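Local coordinates for tRNA threonylcarbamoyladenosine biosynthesis protein TsaE (Haemophilus influenzae, PDB 1HTW) that binds ATP and magnesium and is required for forming the threonylcarbamoyl group on adenosine 37 of tRNAs that read codons beginning with adenine, at residues K32-L38 with P123-V129; I81-Y87 with S108-W114; E2-I8 with A137-I143. One frame throughout, in Å; residues are numbered along the deposited sequence.

Interaction 1: K32-L38 with P123-V129. With NA (sodium ion), chain F.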
loop_
_atom_site.group_PDB
_atom_site.type_symbol
_atom_site.label_atom_id
_atom_site.label_comp_id
_atom_site.label_asym_id
_atom_site.label_seq_id
_atom_site.Cartn_x
_atom_site.Cartn_y
_atom_site.Cartn_z
ATOM N N LYS A 32 8.555 -12.120 -4.950
ATOM C CA LYS A 32 9.139 -11.079 -4.094
ATOM C C LYS A 32 7.972 -10.267 -3.449
ATOM O O LYS A 32 6.897 -10.261 -3.997
ATOM C CB LYS A 32 10.124 -10.190 -4.763
ATOM C CG LYS A 32 9.547 -9.147 -5.713
ATOM C CD LYS A 32 10.621 -8.049 -5.896
ATOM C CE LYS A 32 9.990 -6.788 -6.417
ATOM N NZ LYS A 32 10.981 -5.789 -6.910
ATOM N N ALA A 33 8.309 -9.758 -2.297
ATOM C CA ALA A 33 7.224 -8.963 -1.576
ATOM C C ALA A 33 7.006 -7.683 -2.397
ATOM O O ALA A 33 7.991 -7.082 -2.850
ATOM C CB ALA A 33 7.730 -8.657 -0.210
ATOM N N ILE A 34 5.752 -7.298 -2.553
ATOM C CA ILE A 34 5.491 -6.056 -3.347
ATOM C C ILE A 34 5.463 -4.865 -2.375
ATOM O O ILE A 34 4.702 -4.934 -1.413
ATOM C CB ILE A 34 4.201 -6.214 -4.101
ATOM C CG1 ILE A 34 4.209 -7.491 -4.989
ATOM C CG2 ILE A 34 3.838 -5.004 -4.951
ATOM C CD1 ILE A 34 2.989 -7.626 -5.869
ATOM N N MET A 35 6.306 -3.899 -2.612
ATOM C CA MET A 35 6.380 -2.726 -1.703
ATOM C C MET A 35 5.552 -1.592 -2.318
ATOM O O MET A 35 5.821 -1.089 -3.395
ATOM C CB MET A 35 7.820 -2.316 -1.491
ATOM C CG MET A 35 8.700 -3.552 -1.082
ATOM S SD MET A 35 8.266 -4.032 0.763
ATOM C CE MET A 35 8.678 -2.468 1.636
ATOM N N VAL A 36 4.544 -1.163 -1.537
ATOM C CA VAL A 36 3.679 -0.062 -2.007
ATOM C C VAL A 36 3.812 1.059 -0.958
ATOM O O VAL A 36 3.369 0.859 0.170
ATOM C CB VAL A 36 2.238 -0.513 -2.075
ATOM C CG1 VAL A 36 1.364 0.595 -2.744
ATOM C CG2 VAL A 36 2.080 -1.742 -3.048
ATOM N N TYR A 37 4.289 2.226 -1.400
ATOM C CA TYR A 37 4.364 3.361 -0.469
ATOM C C TYR A 37 3.152 4.252 -0.722
ATOM O O TYR A 37 2.950 4.681 -1.848
ATOM C CB TYR A 37 5.606 4.189 -0.790
ATOM C CG TYR A 37 6.944 3.599 -0.392
ATOM C CD1 TYR A 37 7.107 2.279 0.019
ATOM C CD2 TYR A 37 8.060 4.409 -0.490
ATOM C CE1 TYR A 37 8.385 1.796 0.338
ATOM C CE2 TYR A 37 9.322 3.947 -0.167
ATOM C CZ TYR A 37 9.462 2.645 0.241
ATOM O OH TYR A 37 10.748 2.210 0.560
ATOM N N LEU A 38 2.333 4.465 0.332
ATOM C CA LEU A 38 1.129 5.255 0.242
ATOM C C LEU A 38 1.421 6.654 0.834
ATOM O O LEU A 38 1.816 6.777 1.978
ATOM C CB LEU A 38 -0.022 4.634 1.064
ATOM C CG LEU A 38 -0.422 3.206 0.679
ATOM C CD1 LEU A 38 -1.425 2.648 1.674
ATOM C CD2 LEU A 38 -0.911 3.186 -0.748
ATOM N N PRO A 123 12.785 -1.819 2.272
ATOM C CA PRO A 123 13.096 -2.089 0.883
ATOM C C PRO A 123 12.468 -0.979 0.018
ATOM O O PRO A 123 11.451 -0.396 0.413
ATOM C CB PRO A 123 12.429 -3.423 0.587
ATOM C CG PRO A 123 12.145 -4.036 1.915
ATOM C CD PRO A 123 12.010 -2.897 2.902
ATOM N N GLU A 124 13.093 -0.694 -1.105
ATOM C CA GLU A 124 12.659 0.365 -2.001
ATOM C C GLU A 124 11.256 0.028 -2.521
ATOM O O GLU A 124 10.906 -1.145 -2.582
ATOM C CB GLU A 124 13.604 0.525 -3.186
ATOM C CG GLU A 124 13.233 1.658 -4.128
ATOM C CD GLU A 124 13.574 1.358 -5.576
ATOM O OE1 GLU A 124 14.524 0.582 -5.818
ATOM O OE2 GLU A 124 12.866 1.881 -6.463
ATOM N N ALA A 125 10.487 1.076 -2.829
ATOM C CA ALA A 125 9.129 0.851 -3.302
ATOM C C ALA A 125 9.094 0.324 -4.743
ATOM O O ALA A 125 9.875 0.767 -5.560
ATOM C CB ALA A 125 8.330 2.156 -3.299
ATOM N N ASP A 126 8.080 -0.495 -5.008
ATOM C CA ASP A 126 7.842 -0.892 -6.400
ATOM C C ASP A 126 6.950 0.191 -7.033
ATOM O O ASP A 126 7.049 0.480 -8.210
ATOM C CB ASP A 126 7.152 -2.250 -6.489
ATOM C CG ASP A 126 8.131 -3.355 -6.113
ATOM O OD1 ASP A 126 9.054 -3.645 -6.943
ATOM O OD2 ASP A 126 8.060 -3.912 -4.999
ATOM N N ILE A 127 6.064 0.736 -6.185
ATOM C CA ILE A 127 5.115 1.744 -6.742
ATOM C C ILE A 127 4.814 2.761 -5.612
ATOM O O ILE A 127 4.789 2.377 -4.452
ATOM C CB ILE A 127 3.852 1.060 -7.215
ATOM C CG1 ILE A 127 2.871 1.993 -7.947
ATOM C CG2 ILE A 127 3.128 0.364 -6.074
ATOM C CD1 ILE A 127 2.125 1.231 -9.060
ATOM N N LEU A 128 4.796 4.013 -6.014
ATOM C CA LEU A 128 4.378 5.089 -5.088
ATOM C C LEU A 128 2.934 5.402 -5.421
ATOM O O LEU A 128 2.580 5.540 -6.585
ATOM C CB LEU A 128 5.174 6.384 -5.306
ATOM C CG LEU A 128 6.670 6.289 -5.345
ATOM C CD1 LEU A 128 7.299 7.687 -5.519
ATOM C CD2 LEU A 128 7.195 5.655 -4.063
ATOM N N VAL A 129 2.106 5.614 -4.373
ATOM C CA VAL A 129 0.728 6.038 -4.659
ATOM C C VAL A 129 0.585 7.429 -4.018
ATOM O O VAL A 129 0.587 7.508 -2.782
ATOM C CB VAL A 129 -0.265 5.087 -3.930
ATOM C CG1 VAL A 129 -1.685 5.538 -4.192
ATOM C CG2 VAL A 129 -0.107 3.661 -4.467
HETATM NA NA NA F . 4.480 6.008 2.528
#
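Ala125 sets its CB squarely over the centre of the Tyr37 ring, 3.4 Å from the centroid, a CH-pi contact only 6° off the ring normal. Beyond the ring the phenol OH donates to Pro123 O (2.7 Å), near the ring plane; together these restrain the ring's position. Leu128 CD2 touches Tyr37 CB and CD2 obliquely. Met35, bent at chi2 and chi3, curls its CE onto Pro123 CD.

Asp126 is gripped at both carboxylate oxygens. OD2 takes Met35 N on its anti lone pair in an almost straight bond (3.0 Å, 176°), while OD1 receives Lys32 NZ on its syn side as a salt bridge (2.9 Å) and is also hydrogen-bonded to Thr146. Asp126 N returns a bond to Met35 O. From here the strands run parallel: Tyr37 N bonds to Ile127 O, and Val129 N to Tyr37 O (2.8 Å). On the opposite face from Tyr37, Val36 CG1 meets Ile127 CG2 and Val129 CG2, a hydrophobic layer covered by Phe21 of helix 11-28.

Strand 34-39 leads into the P-loop, and Leu38 O binds the sodium ion. Asp126 thus ties the loop before strand 127-134 to Met35 N and Lys32, and a buried carboxylate that pairs with a backbone amide, a hydroxyl and a lysine is probably kept ionised.

Interaction 2: I81-Y87 with S108-W114; sequences IYHFDLY and SICLIEW. With NA (sodium ion), chain F; MG (magnesium ion), chain D.
His83 points its ring edge at Glu113: NE2 donates to OE2 (2.8 Å) in a fairly straight bond, with the oxygen lying in the imidazole plane but the nitrogen approaching 32° out of the carboxylate plane, on the anti side. CG of His83 stands opposite its own backbone N (chi1 178°), which swings the ring across to the neighbouring strand. The other oxygen, Glu113 OE1, binds magnesium at 2.2 Å, alongside three waters, Thr47 and ADP. Asp85 crosses Glu113 obliquely, the two carboxylates not in contact. Asp85 OD2 accepts from water 2 (2.6 Å), itself a magnesium ligand; OD1 takes Tyr87 N in an Asx turn.

Just after this turn, Tyr87 CD1 lies 3.4 Å from Trp114 CE2, over the indole face, with the rings inclined at 38°. Tyr87 CB sits above the five-membered ring. On the side of the sheet away from His83 and Glu113, Phe84 runs alongside Ile112, Phe84 CD1 against Ile112 CG1 (3.8 Å), and Cys110 SG touches Phe84 CE1. Backbone bonds such as Phe84 N to Leu111 O (2.7 Å) join the parallel strands.

The acidic strand ends thus serve the P-loop NTPase metal site: Glu113 is a direct ligand, Asp85 acts through water, and the His83 bond, with the metal on the other oxygen, probably restrains the carboxylate's rotation.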
loop_
_atom_site.group_PDB
_atom_site.type_symbol
_atom_site.label_atom_id
_atom_site.label_comp_id
_atom_site.label_asym_id
_atom_site.label_seq_id
_atom_site.Cartn_x
_atom_site.Cartn_y
_atom_site.Cartn_z
ATOM N N ILE A 81 -0.544 -10.028 3.882
ATOM C CA ILE A 81 -0.504 -8.613 3.502
ATOM C C ILE A 81 -0.210 -7.814 4.771
ATOM O O ILE A 81 -0.873 -8.089 5.769
ATOM C CB ILE A 81 -1.789 -8.171 2.827
ATOM C CG1 ILE A 81 -1.957 -9.024 1.524
ATOM C CG2 ILE A 81 -1.682 -6.681 2.408
ATOM C CD1 ILE A 81 -3.312 -9.045 0.957
ATOM N N TYR A 82 0.747 -6.941 4.681
ATOM C CA TYR A 82 1.190 -6.188 5.857
ATOM C C TYR A 82 0.915 -4.681 5.667
ATOM O O TYR A 82 1.227 -4.162 4.630
ATOM C CB TYR A 82 2.678 -6.385 6.111
ATOM C CG TYR A 82 2.933 -7.846 6.454
ATOM C CD1 TYR A 82 2.732 -8.348 7.704
ATOM C CD2 TYR A 82 3.297 -8.702 5.402
ATOM C CE1 TYR A 82 2.943 -9.705 7.970
ATOM C CE2 TYR A 82 3.431 -10.072 5.663
ATOM C CZ TYR A 82 3.262 -10.541 6.927
ATOM O OH TYR A 82 3.514 -11.898 7.176
ATOM N N HIS A 83 0.153 -4.154 6.622
ATOM C CA HIS A 83 -0.175 -2.695 6.543
ATOM C C HIS A 83 0.704 -2.037 7.591
ATOM O O HIS A 83 0.731 -2.381 8.783
ATOM C CB HIS A 83 -1.668 -2.529 6.898
ATOM C CG HIS A 83 -2.092 -1.071 6.906
ATOM N ND1 HIS A 83 -3.183 -0.662 7.621
ATOM C CD2 HIS A 83 -1.579 -0.008 6.261
ATOM C CE1 HIS A 83 -3.339 0.657 7.450
ATOM N NE2 HIS A 83 -2.409 1.084 6.596
ATOM N N PHE A 84 1.504 -1.069 7.121
ATOM C CA PHE A 84 2.396 -0.330 8.037
ATOM C C PHE A 84 1.982 1.133 8.132
ATOM O O PHE A 84 1.582 1.697 7.123
ATOM C CB PHE A 84 3.823 -0.343 7.466
ATOM C CG PHE A 84 4.505 -1.689 7.524
ATOM C CD1 PHE A 84 4.278 -2.593 6.485
ATOM C CD2 PHE A 84 5.486 -1.943 8.468
ATOM C CE1 PHE A 84 4.938 -3.817 6.481
ATOM C CE2 PHE A 84 6.118 -3.185 8.475
ATOM C CZ PHE A 84 5.830 -4.092 7.495
ATOM N N ASP A 85 1.968 1.658 9.365
ATOM C CA ASP A 85 1.876 3.124 9.542
ATOM C C ASP A 85 3.084 3.479 10.422
ATOM O O ASP A 85 3.084 3.091 11.601
ATOM C CB ASP A 85 0.613 3.598 10.246
ATOM C CG ASP A 85 0.671 5.172 10.268
ATOM O OD1 ASP A 85 1.794 5.677 10.167
ATOM O OD2 ASP A 85 -0.387 5.781 10.291
ATOM N N LEU A 86 4.089 4.069 9.839
ATOM C CA LEU A 86 5.379 4.290 10.403
ATOM C C LEU A 86 5.520 5.659 11.094
ATOM O O LEU A 86 6.636 6.022 11.439
ATOM C CB LEU A 86 6.549 4.094 9.468
ATOM C CG LEU A 86 6.700 2.736 8.760
ATOM C CD1 LEU A 86 7.947 2.667 7.914
ATOM C CD2 LEU A 86 6.654 1.604 9.785
ATOM N N TYR A 87 4.385 6.325 11.218
ATOM C CA TYR A 87 4.427 7.680 11.784
ATOM C C TYR A 87 5.188 7.744 13.097
ATOM O O TYR A 87 5.999 8.663 13.298
ATOM C CB TYR A 87 3.009 8.226 11.966
ATOM C CG TYR A 87 3.081 9.682 12.437
ATOM C CD1 TYR A 87 3.959 10.556 11.813
ATOM C CD2 TYR A 87 2.323 10.130 13.499
ATOM C CE1 TYR A 87 4.059 11.875 12.233
ATOM C CE2 TYR A 87 2.421 11.446 13.933
ATOM C CZ TYR A 87 3.274 12.309 13.287
ATOM O OH TYR A 87 3.373 13.615 13.703
ATOM N N SER A 108 4.738 -11.648 -0.021
ATOM C CA SER A 108 3.686 -10.810 0.637
ATOM C C SER A 108 3.442 -9.548 -0.181
ATOM O O SER A 108 4.018 -9.286 -1.218
ATOM C CB SER A 108 4.254 -10.423 1.999
ATOM O OG SER A 108 5.343 -9.535 1.921
ATOM N N ILE A 109 2.483 -8.764 0.365
ATOM C CA ILE A 109 2.255 -7.398 -0.223
ATOM C C ILE A 109 2.403 -6.473 1.023
ATOM O O ILE A 109 1.804 -6.817 2.036
ATOM C CB ILE A 109 0.829 -7.289 -0.751
ATOM C CG1 ILE A 109 0.741 -8.066 -2.102
ATOM C CG2 ILE A 109 0.548 -5.803 -1.076
ATOM C CD1 ILE A 109 -0.591 -8.399 -2.588
ATOM N N CYS A 110 3.149 -5.388 0.889
ATOM C CA CYS A 110 3.327 -4.519 2.058
ATOM C C CYS A 110 2.769 -3.118 1.615
ATOM O O CYS A 110 3.213 -2.615 0.582
ATOM C CB CYS A 110 4.769 -4.365 2.436
ATOM S SG CYS A 110 5.502 -5.935 3.125
ATOM N N LEU A 111 1.931 -2.590 2.482
ATOM C CA LEU A 111 1.319 -1.251 2.122
ATOM C C LEU A 111 1.740 -0.306 3.251
ATOM O O LEU A 111 1.432 -0.620 4.414
ATOM C CB LEU A 111 -0.197 -1.451 2.146
ATOM C CG LEU A 111 -0.750 -2.629 1.297
ATOM C CD1 LEU A 111 -2.259 -2.805 1.527
ATOM C CD2 LEU A 111 -0.547 -2.321 -0.225
ATOM N N ILE A 112 2.493 0.711 2.897
ATOM C CA ILE A 112 3.237 1.473 3.867
ATOM C C ILE A 112 2.848 2.955 3.886
ATOM O O ILE A 112 3.024 3.636 2.888
ATOM C CB ILE A 112 4.726 1.334 3.579
ATOM C CG1 ILE A 112 5.065 -0.214 3.672
ATOM C CG2 ILE A 112 5.602 2.100 4.549
ATOM C CD1 ILE A 112 6.536 -0.473 3.499
ATOM N N GLU A 113 2.387 3.395 5.043
ATOM C CA GLU A 113 2.125 4.834 5.274
ATOM C C GLU A 113 3.289 5.399 6.031
ATOM O O GLU A 113 3.971 4.719 6.811
ATOM C CB GLU A 113 0.818 5.032 6.059
ATOM C CG GLU A 113 -0.419 4.601 5.296
ATOM C CD GLU A 113 -1.726 4.774 5.985
ATOM O OE1 GLU A 113 -1.993 5.912 6.490
ATOM O OE2 GLU A 113 -2.558 3.853 5.960
ATOM N N TRP A 114 3.723 6.635 5.675
ATOM C CA TRP A 114 4.891 7.239 6.272
ATOM C C TRP A 114 6.170 6.476 6.036
ATOM O O TRP A 114 7.059 6.324 6.887
ATOM C CB TRP A 114 4.670 7.422 7.794
ATOM C CG TRP A 114 3.813 8.607 8.099
ATOM C CD1 TRP A 114 2.469 8.624 8.357
ATOM C CD2 TRP A 114 4.251 9.971 8.192
ATOM N NE1 TRP A 114 2.052 9.905 8.587
ATOM C CE2 TRP A 114 3.127 10.745 8.499
ATOM C CE3 TRP A 114 5.490 10.595 8.024
ATOM C CZ2 TRP A 114 3.191 12.134 8.654
ATOM C CZ3 TRP A 114 5.555 11.978 8.193
ATOM C CH2 TRP A 114 4.409 12.724 8.500
HETATM NA NA NA F . 4.480 6.008 2.528
HETATM MG MG MG D . -3.756 6.511 7.609
HETATM O O HOH W 1 -0.680 8.515 9.809
HETATM O O HOH W 2 -2.807 5.538 9.432
HETATM O O HOH W 3 -2.802 8.333 8.156
HETATM O O HOH W 4 -5.407 6.960 8.979
#

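Interaction 3: E2-I8 with A137-I143; sequences ESLTQYI and ARNIELI. With ADP (adenosine-5'-diphosphate), chain H.
Ile8 and Ile140 meet on the inner face of an antiparallel strand pair, the edge strand 3-8 against strand 137-144, at the antiparallel side of the mixed sheet of this P-loop NTPase. Ile8 CG1 presses on Ile140 CD1 (3.6 Å), and further along the partly exposed Leu4 sets CD2 beside Leu142 CD1, both side chains pointing the same way. Met14 of helix 11-28 touches both isoleucines, covering the Ile8 end of this face. Its apolar residues belong to the hydrogen-bonded pairs Leu4-Leu142, Gln6-Ile140 and Ile8-Arg138, which also put Gln6 and Arg138 on it; Ile140 N lies 2.8 Å from Gln6 O.

The other face is polar and more open to solvent. Asn139 extends its amide so that ND2 donates to Thr5 OG1 (3.0 Å, 171°), with the hydroxyl in the amide plane, while its OD1 lies at the edge of the Tyr7 ring. Ser3 OG, placed roughly opposite its backbone N (chi1 -153°), donates to Leu142 O from above the carbonyl plane; that oxygen also accepts Leu4 N. Tyr7 lays CE1 near Ala137 CB at 4.0 Å.

At the nucleotide end Arg138 turns one guanidinium face toward the adenine, offset toward the rim. NH1 bonds to Ala137 O (2.9 Å) in the guanidinium plane; it also bonds to Asp135 O, and NE to Ala44 O, which fixes how the flat group is turned against the adenine. Arg138 NH2 comes within 3.3 Å of ADP O4'.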
loop_
_atom_site.group_PDB
_atom_site.type_symbol
_atom_site.label_atom_id
_atom_site.label_comp_id
_atom_site.label_asym_id
_atom_site.label_seq_id
_atom_site.Cartn_x
_atom_site.Cartn_y
_atom_site.Cartn_z
ATOM N N GLU A 2 6.594 4.466 -15.652
ATOM C CA GLU A 2 5.291 4.852 -16.221
ATOM C C GLU A 2 4.451 5.399 -15.083
ATOM O O GLU A 2 4.886 5.304 -13.905
ATOM C CB GLU A 2 4.630 3.730 -16.989
ATOM C CG GLU A 2 4.601 3.958 -18.502
ATOM C CD GLU A 2 3.213 3.879 -19.099
ATOM O OE1 GLU A 2 2.705 2.748 -19.268
ATOM O OE2 GLU A 2 2.619 4.932 -19.427
ATOM N N SER A 3 3.413 6.151 -15.441
ATOM C CA SER A 3 2.536 6.701 -14.403
ATOM C C SER A 3 1.070 6.527 -14.767
ATOM O O SER A 3 0.671 6.344 -15.913
ATOM C CB SER A 3 2.846 8.225 -14.286
ATOM O OG SER A 3 2.536 8.667 -12.982
ATOM N N LEU A 4 0.210 6.581 -13.729
ATOM C CA LEU A 4 -1.217 6.585 -13.924
ATOM C C LEU A 4 -1.768 7.791 -13.117
ATOM O O LEU A 4 -1.325 7.916 -11.977
ATOM C CB LEU A 4 -1.936 5.347 -13.416
ATOM C CG LEU A 4 -3.448 5.478 -13.162
ATOM C CD1 LEU A 4 -4.198 5.545 -14.495
ATOM C CD2 LEU A 4 -3.963 4.296 -12.347
ATOM N N THR A 5 -2.645 8.546 -13.747
ATOM C CA THR A 5 -3.332 9.614 -12.970
ATOM C C THR A 5 -4.815 9.254 -12.980
ATOM O O THR A 5 -5.443 9.128 -14.033
ATOM C CB THR A 5 -3.033 11.020 -13.429
ATOM O OG1 THR A 5 -3.740 11.984 -12.536
ATOM C CG2 THR A 5 -3.484 11.390 -14.819
ATOM N N GLN A 6 -5.407 9.162 -11.787
ATOM C CA GLN A 6 -6.771 8.723 -11.658
ATOM C C GLN A 6 -7.602 9.554 -10.700
ATOM O O GLN A 6 -7.230 9.737 -9.557
ATOM C CB GLN A 6 -6.720 7.259 -11.058
ATOM C CG GLN A 6 -8.117 6.695 -10.864
ATOM C CD GLN A 6 -8.736 6.191 -12.152
ATOM O OE1 GLN A 6 -8.060 5.644 -13.034
ATOM N NE2 GLN A 6 -9.990 6.588 -12.377
ATOM N N TYR A 7 -8.662 10.127 -11.283
ATOM C CA TYR A 7 -9.598 10.930 -10.471
ATOM C C TYR A 7 -10.519 9.973 -9.709
ATOM O O TYR A 7 -10.986 8.922 -10.214
ATOM C CB TYR A 7 -10.435 11.810 -11.457
ATOM C CG TYR A 7 -11.550 12.589 -10.792
ATOM C CD1 TYR A 7 -11.200 13.434 -9.737
ATOM C CD2 TYR A 7 -12.815 12.662 -11.332
ATOM C CE1 TYR A 7 -12.187 14.224 -9.139
ATOM C CE2 TYR A 7 -13.794 13.488 -10.777
ATOM C CZ TYR A 7 -13.441 14.233 -9.662
ATOM O OH TYR A 7 -14.372 15.116 -9.121
ATOM N N ILE A 8 -10.684 10.284 -8.479
ATOM C CA ILE A 8 -11.508 9.471 -7.519
ATOM C C ILE A 8 -12.571 10.431 -6.914
ATOM O O ILE A 8 -12.268 11.146 -5.971
ATOM C CB ILE A 8 -10.548 9.062 -6.398
ATOM C CG1 ILE A 8 -9.422 8.163 -6.941
ATOM C CG2 ILE A 8 -11.392 8.299 -5.348
ATOM C CD1 ILE A 8 -9.873 6.864 -7.625
ATOM N N ALA A 137 -13.352 14.723 -2.819
ATOM C CA ALA A 137 -12.800 14.092 -4.029
ATOM C C ALA A 137 -11.301 13.954 -3.863
ATOM O O ALA A 137 -10.647 14.623 -3.084
ATOM C CB ALA A 137 -13.142 14.802 -5.314
ATOM N N ARG A 138 -10.698 13.054 -4.654
ATOM C CA ARG A 138 -9.281 12.821 -4.628
ATOM C C ARG A 138 -8.766 12.629 -6.058
ATOM O O ARG A 138 -9.510 12.404 -6.986
ATOM C CB ARG A 138 -8.908 11.521 -3.801
ATOM C CG ARG A 138 -9.440 11.533 -2.377
ATOM C CD ARG A 138 -8.785 12.453 -1.423
ATOM N NE ARG A 138 -9.236 12.325 -0.020
ATOM C CZ ARG A 138 -10.233 13.052 0.479
ATOM N NH1 ARG A 138 -10.848 13.976 -0.269
ATOM N NH2 ARG A 138 -10.554 12.983 1.776
ATOM N N ASN A 139 -7.446 12.687 -6.185
ATOM C CA ASN A 139 -6.774 12.290 -7.432
ATOM C C ASN A 139 -5.487 11.574 -7.002
ATOM O O ASN A 139 -4.706 12.043 -6.178
ATOM C CB ASN A 139 -6.459 13.553 -8.270
ATOM C CG ASN A 139 -6.159 13.166 -9.727
ATOM O OD1 ASN A 139 -7.074 12.987 -10.526
ATOM N ND2 ASN A 139 -4.870 13.027 -9.965
ATOM N N ILE A 140 -5.294 10.379 -7.615
ATOM C CA ILE A 140 -4.116 9.585 -7.231
ATOM C C ILE A 140 -3.172 9.462 -8.434
ATOM O O ILE A 140 -3.656 9.361 -9.539
ATOM C CB ILE A 140 -4.643 8.131 -6.949
ATOM C CG1 ILE A 140 -5.541 8.196 -5.711
ATOM C CG2 ILE A 140 -3.444 7.214 -6.792
ATOM C CD1 ILE A 140 -6.337 6.914 -5.511
ATOM N N GLU A 141 -1.899 9.609 -8.127
ATOM C CA GLU A 141 -0.867 9.370 -9.171
ATOM C C GLU A 141 -0.167 8.084 -8.696
ATOM O O GLU A 141 0.346 8.063 -7.558
ATOM C CB GLU A 141 0.063 10.532 -9.288
ATOM C CG GLU A 141 1.189 10.732 -8.313
ATOM C CD GLU A 141 1.601 12.180 -8.113
ATOM O OE1 GLU A 141 0.701 13.055 -8.084
ATOM O OE2 GLU A 141 2.801 12.487 -7.948
ATOM N N LEU A 142 -0.125 7.107 -9.578
ATOM C CA LEU A 142 0.718 5.916 -9.272
ATOM C C LEU A 142 1.995 6.082 -10.113
ATOM O O LEU A 142 1.935 6.349 -11.334
ATOM C CB LEU A 142 0.001 4.641 -9.725
ATOM C CG LEU A 142 -1.239 4.163 -9.011
ATOM C CD1 LEU A 142 -1.582 2.716 -9.449
ATOM C CD2 LEU A 142 -1.053 4.176 -7.515
ATOM N N ILE A 143 3.117 5.898 -9.485
ATOM C CA ILE A 143 4.416 6.056 -10.070
ATOM C C ILE A 143 5.213 4.737 -9.861
ATOM O O ILE A 143 5.509 4.360 -8.754
ATOM C CB ILE A 143 5.165 7.249 -9.484
ATOM C CG1 ILE A 143 4.339 8.549 -9.679
ATOM C CG2 ILE A 143 6.501 7.440 -10.229
ATOM C CD1 ILE A 143 5.022 9.730 -9.005
HETATM P PB ADP H . -5.008 9.013 5.813
HETATM O O1B ADP H . -4.656 7.564 6.170
HETATM O O2B ADP H . -4.316 9.488 4.607
HETATM O O3B ADP H . -4.673 9.898 7.090
HETATM P PA ADP H . -7.787 8.253 6.135
HETATM O O1A ADP H . -7.676 7.792 7.552
HETATM O O2A ADP H . -8.120 7.207 5.144
HETATM O O3A ADP H . -6.536 9.116 5.697
HETATM O "O5'" ADP H . -8.960 9.347 6.111
HETATM C "C5'" ADP H . -9.671 9.738 4.965
HETATM C "C4'" ADP H . -10.953 10.472 5.445
HETATM O "O4'" ADP H . -11.522 11.173 4.343
HETATM C "C3'" ADP H . -12.007 9.532 5.989
HETATM O "O3'" ADP H . -12.650 10.114 7.167
HETATM C "C2'" ADP H . -12.899 9.362 4.775
HETATM O "O2'" ADP H . -14.211 8.919 5.064
HETATM C "C1'" ADP H . -12.807 10.740 4.083
HETATM N N9 ADP H . -13.021 10.680 2.659
HETATM C C8 ADP H . -13.881 11.455 1.934
HETATM N N7 ADP H . -13.864 11.321 0.653
HETATM C C5 ADP H . -12.942 10.385 0.480
HETATM C C6 ADP H . -12.476 9.902 -0.718
HETATM N N6 ADP H . -12.872 10.299 -1.919
HETATM N N1 ADP H . -11.431 9.032 -0.610
HETATM C C2 ADP H . -10.952 8.687 0.597
HETATM N N3 ADP H . -11.307 9.139 1.818
HETATM C C4 ADP H . -12.361 9.975 1.650
#

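All three contacts belong to one mixed sheet. Interactions 1 and 2 are buried in its parallel centre and join directly, since strands 34-39 and 109-113 are neighbours: Leu38 N lies 2.8 Å from Ile112 O, and the carbonyls of Leu38 and Ile112 share the sodium ion. Interaction 3 forms the partly buried antiparallel margin, about 16 Å from interaction 1 between centres, yet packs on it through Val129 against Ile140 and Leu142. Polar chemistry follows position: a salt bridge where interaction 1 begins, carboxylates serving magnesium in interaction 2, and neutral hydroxyl and amide bonds on the outer face of interaction 3, whose arginine reaches the adenine end of ADP.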